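Local coordinates for protein hydrolase, haloacid dehalogenase-like family (Pseudomonas syringae pv. tomato, PDB 3S6J) that probably acts, through this haloacid dehalogenase-like hydrolase part of a longer chain, as a metal-dependent sugar phosphatase, and binds a calcium ion, at residues 7-12 against 101-106. Residues are numbered along the deposited sequence; the frame is centred on the assembly and turned at random.
With CA (calcium ion), chain M.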
ATOM      1  N   THR E   7     -22.878   5.657 -21.671  1.00 46.26           N
ATOM      2  CA  THR E   7     -21.541   5.219 -21.311  1.00 44.39           C
ATOM      3  C   THR E   7     -21.451   3.697 -21.180  1.00 43.50           C
ATOM      4  O   THR E   7     -22.373   3.052 -20.661  1.00 45.01           O
ATOM      5  CB  THR E   7     -21.086   5.876 -19.997  1.00 43.01           C
ATOM      6  OG1 THR E   7     -20.869   7.275 -20.229  1.00 43.57           O
ATOM      7  CG2 THR E   7     -19.787   5.233 -19.497  1.00 41.35           C
ATOM      8  N   SER E   8     -20.354   3.140 -21.683  1.00 40.99           N
ATOM      9  CA  SER E   8     -20.013   1.730 -21.480  1.00 42.97           C
ATOM     10  C   SER E   8     -18.816   1.634 -20.527  1.00 40.40           C
ATOM     11  O   SER E   8     -17.967   2.532 -20.502  1.00 40.21           O
ATOM     12  CB  SER E   8     -19.705   1.052 -22.818  1.00 43.33           C
ATOM     13  OG  SER E   8     -20.853   1.039 -23.647  1.00 41.00           O
ATOM     14  N   PHE E   9     -18.748   0.555 -19.750  1.00 38.04           N
ATOM     15  CA  PHE E   9     -17.850   0.509 -18.605  1.00 35.84           C
ATOM     16  C   PHE E   9     -16.817  -0.606 -18.668  1.00 38.59           C
ATOM     17  O   PHE E   9     -17.154  -1.785 -18.825  1.00 39.57           O
ATOM     18  CB  PHE E   9     -18.654   0.378 -17.309  1.00 36.77           C
ATOM     19  CG  PHE E   9     -19.448   1.605 -16.961  1.00 39.96           C
ATOM     20  CD1 PHE E   9     -20.620   1.914 -17.648  1.00 40.16           C
ATOM     21  CD2 PHE E   9     -19.033   2.449 -15.945  1.00 38.82           C
ATOM     22  CE1 PHE E   9     -21.361   3.055 -17.322  1.00 42.10           C
ATOM     23  CE2 PHE E   9     -19.764   3.587 -15.616  1.00 39.15           C
ATOM     24  CZ  PHE E   9     -20.929   3.892 -16.309  1.00 40.91           C
ATOM     25  N   ILE E  10     -15.549  -0.233 -18.524  1.00 36.70           N
ATOM     26  CA  ILE E  10     -14.477  -1.221 -18.427  1.00 36.82           C
ATOM     27  C   ILE E  10     -13.872  -1.201 -17.024  1.00 36.00           C
ATOM     28  O   ILE E  10     -13.226  -0.231 -16.630  1.00 34.90           O
ATOM     29  CB  ILE E  10     -13.380  -0.988 -19.471  1.00 31.91           C
ATOM     30  CG1 ILE E  10     -13.992  -0.914 -20.872  1.00 32.84           C
ATOM     31  CG2 ILE E  10     -12.382  -2.105 -19.391  1.00 35.31           C
ATOM     32  CD1 ILE E  10     -13.028  -0.468 -21.964  1.00 32.54           C
ATOM     33  N   PHE E  11     -14.104  -2.274 -16.273  1.00 34.58           N
ATOM     34  CA  PHE E  11     -13.678  -2.338 -14.887  1.00 33.43           C
ATOM     35  C   PHE E  11     -12.396  -3.156 -14.749  1.00 34.64           C
ATOM     36  O   PHE E  11     -12.282  -4.251 -15.308  1.00 36.11           O
ATOM     37  CB  PHE E  11     -14.748  -3.012 -14.034  1.00 34.18           C
ATOM     38  CG  PHE E  11     -15.962  -2.165 -13.761  1.00 33.64           C
ATOM     39  CD1 PHE E  11     -15.987  -1.292 -12.689  1.00 32.96           C
ATOM     40  CD2 PHE E  11     -17.093  -2.284 -14.544  1.00 34.82           C
ATOM     41  CE1 PHE E  11     -17.119  -0.542 -12.420  1.00 34.97           C
ATOM     42  CE2 PHE E  11     -18.225  -1.532 -14.284  1.00 35.16           C
ATOM     43  CZ  PHE E  11     -18.238  -0.654 -13.229  1.00 34.27           C
ATOM     44  N   ASP E  12     -11.433  -2.627 -14.010  1.00 30.43           N
ATOM     45  CA  ASP E  12     -10.360  -3.466 -13.512  1.00 33.33           C
ATOM     46  C   ASP E  12     -10.965  -4.364 -12.412  1.00 33.24           C
ATOM     47  O   ASP E  12     -12.095  -4.124 -11.970  1.00 32.01           O
ATOM     48  CB  ASP E  12      -9.227  -2.607 -12.968  1.00 30.76           C
ATOM     49  CG  ASP E  12      -8.222  -3.416 -12.191  1.00 32.67           C
ATOM     50  OD1 ASP E  12      -7.518  -4.233 -12.807  1.00 31.93           O
ATOM     51  OD2 ASP E  12      -8.148  -3.235 -10.960  1.00 32.30           O
ATOM     52  N   GLU E 101     -24.874  -4.466 -10.322  1.00 45.15           N
ATOM     53  CA  GLU E 101     -26.322  -4.617 -10.364  1.00 45.86           C
ATOM     54  C   GLU E 101     -27.011  -3.359 -10.894  1.00 47.34           C
ATOM     55  O   GLU E 101     -27.955  -3.449 -11.689  1.00 48.85           O
ATOM     56  CB  GLU E 101     -26.858  -4.969  -8.973  1.00 47.17           C
ATOM     57  CG  GLU E 101     -26.410  -6.339  -8.488  1.00 47.66           C
ATOM     58  CD  GLU E 101     -27.021  -6.743  -7.153  1.00 50.00           C
ATOM     59  OE1 GLU E 101     -27.280  -5.859  -6.304  1.00 48.73           O
ATOM     60  OE2 GLU E 101     -27.228  -7.961  -6.952  1.00 52.33           O
ATOM     61  N   THR E 102     -26.536  -2.189 -10.471  1.00 45.44           N
ATOM     62  CA  THR E 102     -27.105  -0.934 -10.957  1.00 43.57           C
ATOM     63  C   THR E 102     -26.969  -0.816 -12.471  1.00 47.98           C
ATOM     64  O   THR E 102     -27.917  -0.429 -13.152  1.00 49.84           O
ATOM     65  CB  THR E 102     -26.479   0.290 -10.290  1.00 44.71           C
ATOM     66  OG1 THR E 102     -26.648   0.201  -8.869  1.00 39.97           O
ATOM     67  CG2 THR E 102     -27.154   1.568 -10.785  1.00 43.17           C
ATOM     68  N   LEU E 103     -25.798  -1.170 -12.995  1.00 45.82           N
ATOM     69  CA  LEU E 103     -25.538  -1.072 -14.424  1.00 47.30           C
ATOM     70  C   LEU E 103     -26.428  -2.000 -15.248  1.00 47.41           C
ATOM     71  O   LEU E 103     -26.931  -1.614 -16.296  1.00 48.08           O
ATOM     72  CB  LEU E 103     -24.063  -1.368 -14.731  1.00 44.10           C
ATOM     73  CG  LEU E 103     -23.037  -0.428 -14.097  1.00 43.99           C
ATOM     74  CD1 LEU E 103     -21.616  -0.875 -14.448  1.00 37.91           C
ATOM     75  CD2 LEU E 103     -23.273   1.011 -14.535  1.00 39.84           C
ATOM     76  N   ASP E 104     -26.601  -3.233 -14.795  1.00 47.42           N
ATOM     77  CA  ASP E 104     -27.446  -4.176 -15.526  1.00 50.13           C
ATOM     78  C   ASP E 104     -28.875  -3.665 -15.579  1.00 50.09           C
ATOM     79  O   ASP E 104     -29.497  -3.640 -16.635  1.00 51.94           O
ATOM     80  CB  ASP E 104     -27.439  -5.548 -14.858  1.00 50.43           C
ATOM     81  CG  ASP E 104     -26.085  -6.180 -14.869  1.00 49.70           C
ATOM     82  OD1 ASP E 104     -25.170  -5.568 -15.461  1.00 48.04           O
ATOM     83  OD2 ASP E 104     -25.937  -7.281 -14.286  1.00 51.26           O
ATOM     84  N   LYS E 105     -29.384  -3.269 -14.419  1.00 52.35           N
ATOM     85  CA  LYS E 105     -30.756  -2.809 -14.296  1.00 54.37           C
ATOM     86  C   LYS E 105     -30.984  -1.590 -15.183  1.00 55.26           C
ATOM     87  O   LYS E 105     -32.117  -1.244 -15.517  1.00 58.57           O
ATOM     88  CB  LYS E 105     -31.057  -2.466 -12.842  1.00 53.57           C
ATOM     89  CG  LYS E 105     -32.537  -2.286 -12.554  1.00 59.96           C
ATOM     90  CD  LYS E 105     -32.774  -1.608 -11.212  1.00 58.59           C
ATOM     91  CE  LYS E 105     -34.256  -1.300 -11.012  1.00 61.04           C
ATOM     92  NZ  LYS E 105     -34.779  -0.306 -12.002  1.00 58.93           N
ATOM     93  N   GLU E 106     -29.887  -0.959 -15.578  1.00 53.64           N
ATOM     94  CA  GLU E 106     -29.926   0.304 -16.286  1.00 51.10           C
ATOM     95  C   GLU E 106     -29.530   0.118 -17.749  1.00 50.95           C
ATOM     96  O   GLU E 106     -29.413   1.089 -18.495  1.00 52.42           O
ATOM     97  CB  GLU E 106     -28.955   1.248 -15.600  1.00 51.24           C
ATOM     98  CG  GLU E 106     -29.256   2.710 -15.712  1.00 52.35           C
ATOM     99  CD  GLU E 106     -28.793   3.456 -14.480  1.00 55.40           C
ATOM    100  OE1 GLU E 106     -29.062   2.953 -13.369  1.00 56.25           O
ATOM    101  OE2 GLU E 106     -28.166   4.532 -14.609  1.00 58.29           O
TER
HETATM  102 CA    CA M   1      -5.790  -3.512 -10.110  1.00 34.38          CA
HETATM  103  O   HOH W   1      -4.695  -2.570 -12.056  1.00 28.39           O
HETATM  104  O   HOH W   2      -4.362  -5.572 -10.577  1.00 32.71           O
HETATM  105  O   HOH W   3      -3.696  -2.945  -8.551  1.00 30.50           O
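Leu103, on helix 96-105, pushes its forked end between the rings of Phe9 and Phe11 on strand 8-11, a helix-on-sheet contact in the Rossmann-like core of a haloacid dehalogenase fold. The strand lies inside the parallel sheet, flanked by strands 110-113 and 167-171, and its alternate residues Phe9 and Phe11 both project to the face that this helix covers. The two methyls of Leu103 have different main targets. CD2 sits over one face of the Phe9 ring in a CH-pi contact, 4.1 Å from the ring centroid and 17° off the normal, displaced toward the rim so that its closest ring atom is Phe9 CE1 at 3.9 Å. On the opposite face of that ring lies Thr7 CG2, so the ring is held between two methyls. CD1 instead meets Phe11 at the ring edge, in its plane, 3.5 Å from CE2, while also grazing Phe9 CG. In Leu103, chi2 of 178° carries CD1 anti to CA, out to the Phe11 edge, and leaves CD2 to branch aside over Phe9. Trp110 of the adjacent strand touches all three side chains, and Leu168 and Ile170 of the strand on the other side pack against Phe9 and Phe11. The strand ends at Phe11, and the next residue, Asp12, in a sequence that fits the DxDx(T/V) motif of haloacid dehalogenases, turns its side chain to the calcium that Asp14 and Asp172 also bind. There OD1 of Asp12 forms a salt bridge with Lys147, while its OD2 is hydrogen-bonded to Thr16 OG1 and coordinates the calcium at 2.5 Å.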